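AAR187Cp (Eremothecium gossypii, PDB 3ZIL) is the fungal Wapl homologue Wpl1, a cohesin-associated protein that probably regulates the establishment of sister-chromatid cohesion. Local coordinates at residues L284-V289 with H365-R370. Residues are numbered along the deposited sequence; the frame is centred on the assembly and turned at random.
Sequences LLLNIV and HNIHTR
Asn-287 OD1 takes a hydrogen bond from Arg-370 NH1 at 2.9 Å, and a water 2.8 Å from Asn-287 OD1 is placed to donate to it, though it has other acceptors in reach. The arginine bond is nearly straight at its hydrogen (167°) and lies both in the carbonyl plane and in the guanidinium plane, although the amide and guanidinium planes stand 81° apart; the carbonyl oxygen therefore meets the guanidinium at its edge. Rotation of the Asn-287 amide is fixed further because ND2 bonds to Thr-235 and Asn-236. A second water accepts from Arg-370 NH2 at 3.3 Å and donates to Asn-287 O, while NH2 also forms a salt bridge with Glu-291, just beyond the helix end. Asn-366 ND2 sits 3.8 Å above the guanidinium plane, over its centre. The Leu-286 side chain crosses the arginine at a slant, with Leu-286 CG 3.9 Å from Arg-370 NH1; its CG, anti to the backbone N (chi1 -177°), carries Leu-286 CD2 to 4.4 Å from Ile-367 CG1. Replacing Arg-370 by an alanine is likely to cost Glu-291 this salt bridge and Asn-287 OD1 its direct bond to the other helix. The axes of segments 284-289 and 365-370 approach to 11.9 Å, and helices 272-289 and 365-375 are joined by Arg-370 reaching Asn-287, by water and by Leu-286 packing, within the all-helical Wap1 domain, beside a bound peptide that touches Asn-287 and Asn-366.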
loop_
_atom_site.group_PDB
_atom_site.type_symbol
_atom_site.label_atom_id
_atom_site.label_comp_id
_atom_site.label_asym_id
_atom_site.label_seq_id
_atom_site.Cartn_x
_atom_site.Cartn_y
_atom_site.Cartn_z
ATOM N N LEU A 284 2.070 10.179 -11.204
ATOM C CA LEU A 284 3.318 9.375 -11.231
ATOM C C LEU A 284 4.251 9.838 -12.384
ATOM O O LEU A 284 5.446 10.035 -12.171
ATOM C CB LEU A 284 3.024 7.875 -11.245
ATOM C CG LEU A 284 4.240 6.993 -11.442
ATOM C CD1 LEU A 284 5.218 7.205 -10.286
ATOM C CD2 LEU A 284 3.832 5.539 -11.543
ATOM N N LEU A 285 3.691 9.990 -13.604
ATOM C CA LEU A 285 4.417 10.686 -14.658
ATOM C C LEU A 285 5.142 11.976 -14.177
ATOM O O LEU A 285 6.351 12.158 -14.466
ATOM C CB LEU A 285 3.537 10.990 -15.852
ATOM C CG LEU A 285 3.272 9.683 -16.646
ATOM C CD1 LEU A 285 2.101 9.834 -17.599
ATOM C CD2 LEU A 285 4.563 9.310 -17.368
ATOM N N LEU A 286 4.403 12.852 -13.524
ATOM C CA LEU A 286 4.924 14.146 -13.060
ATOM C C LEU A 286 6.154 13.983 -12.152
ATOM O O LEU A 286 7.167 14.694 -12.324
ATOM C CB LEU A 286 3.812 14.967 -12.361
ATOM C CG LEU A 286 4.253 16.397 -11.897
ATOM C CD1 LEU A 286 4.543 17.283 -13.102
ATOM C CD2 LEU A 286 3.156 17.067 -11.037
ATOM N N ASN A 287 6.043 13.040 -11.207
ATOM C CA ASN A 287 7.118 12.695 -10.324
ATOM C C ASN A 287 8.357 12.307 -11.138
ATOM O O ASN A 287 9.458 12.730 -10.841
ATOM C CB ASN A 287 6.714 11.591 -9.328
ATOM C CG ASN A 287 6.543 12.151 -7.898
ATOM O OD1 ASN A 287 6.495 13.394 -7.711
ATOM N ND2 ASN A 287 6.435 11.258 -6.901
ATOM N N ILE A 288 8.163 11.574 -12.214
ATOM C CA ILE A 288 9.342 11.067 -12.976
ATOM C C ILE A 288 9.802 12.168 -13.936
ATOM O O ILE A 288 11.018 12.497 -13.977
ATOM C CB ILE A 288 8.976 9.786 -13.790
ATOM C CG1 ILE A 288 8.584 8.621 -12.848
ATOM C CG2 ILE A 288 10.123 9.318 -14.720
ATOM C CD1 ILE A 288 7.770 7.549 -13.530
ATOM N N VAL A 289 8.859 12.738 -14.718
ATOM C CA VAL A 289 9.305 13.614 -15.791
ATOM C C VAL A 289 9.820 14.991 -15.372
ATOM O O VAL A 289 10.609 15.564 -16.153
ATOM C CB VAL A 289 8.276 13.829 -16.897
ATOM C CG1 VAL A 289 7.872 12.476 -17.481
ATOM C CG2 VAL A 289 7.115 14.687 -16.389
ATOM N N HIS A 365 1.836 22.654 -2.816
ATOM C CA HIS A 365 3.035 23.414 -3.082
ATOM C C HIS A 365 3.922 22.658 -4.070
ATOM O O HIS A 365 4.623 23.248 -4.890
ATOM C CB HIS A 365 3.744 23.665 -1.761
ATOM C CG HIS A 365 5.095 24.341 -1.884
ATOM N ND1 HIS A 365 5.232 25.684 -2.111
ATOM C CD2 HIS A 365 6.395 23.834 -1.734
ATOM C CE1 HIS A 365 6.555 26.008 -2.110
ATOM N NE2 HIS A 365 7.260 24.876 -1.889
ATOM N N ASN A 366 3.887 21.340 -4.021
ATOM C CA ASN A 366 4.685 20.502 -4.954
ATOM C C ASN A 366 4.298 20.729 -6.428
ATOM O O ASN A 366 5.150 20.959 -7.312
ATOM C CB ASN A 366 4.487 19.024 -4.578
ATOM C CG ASN A 366 5.216 18.085 -5.492
ATOM O OD1 ASN A 366 4.797 17.839 -6.624
ATOM N ND2 ASN A 366 6.304 17.500 -4.983
ATOM N N ILE A 367 3.004 20.608 -6.722
ATOM C CA ILE A 367 2.541 20.916 -8.088
ATOM C C ILE A 367 2.828 22.402 -8.467
ATOM O O ILE A 367 3.307 22.662 -9.570
ATOM C CB ILE A 367 1.051 20.602 -8.270
ATOM C CG1 ILE A 367 0.794 19.101 -7.991
ATOM C CG2 ILE A 367 0.599 21.016 -9.676
ATOM C CD1 ILE A 367 -0.618 18.629 -8.201
ATOM N N HIS A 368 2.545 23.346 -7.580
ATOM C CA HIS A 368 2.720 24.775 -7.893
ATOM C C HIS A 368 4.150 25.019 -8.362
ATOM O O HIS A 368 4.434 25.764 -9.313
ATOM C CB HIS A 368 2.431 25.608 -6.655
ATOM C CG HIS A 368 2.635 27.102 -6.845
ATOM N ND1 HIS A 368 2.177 27.774 -7.907
ATOM C CD2 HIS A 368 3.226 28.037 -6.032
ATOM C CE1 HIS A 368 2.465 29.063 -7.792
ATOM N NE2 HIS A 368 3.118 29.225 -6.655
ATOM N N THR A 369 5.035 24.357 -7.662
ATOM C CA THR A 369 6.468 24.561 -7.687
ATOM C C THR A 369 6.935 23.937 -9.044
ATOM O O THR A 369 7.800 24.472 -9.750
ATOM C CB THR A 369 6.942 23.871 -6.380
ATOM O OG1 THR A 369 7.459 24.817 -5.445
ATOM C CG2 THR A 369 7.803 22.635 -6.565
ATOM N N ARG A 370 6.292 22.844 -9.447
ATOM C CA ARG A 370 6.580 22.245 -10.758
ATOM C C ARG A 370 6.062 23.026 -11.946
ATOM O O ARG A 370 6.653 23.008 -13.009
ATOM C CB ARG A 370 6.139 20.794 -10.772
ATOM C CG ARG A 370 7.196 20.022 -10.008
ATOM C CD ARG A 370 6.629 18.872 -9.283
ATOM N NE ARG A 370 7.717 18.054 -8.778
ATOM C CZ ARG A 370 7.589 16.771 -8.502
ATOM N NH1 ARG A 370 6.428 16.102 -8.697
ATOM N NH2 ARG A 370 8.629 16.140 -8.079
HETATM O O HOH W 1 9.836 13.122 -7.939
HETATM O O HOH W 2 6.934 14.721 -5.267
#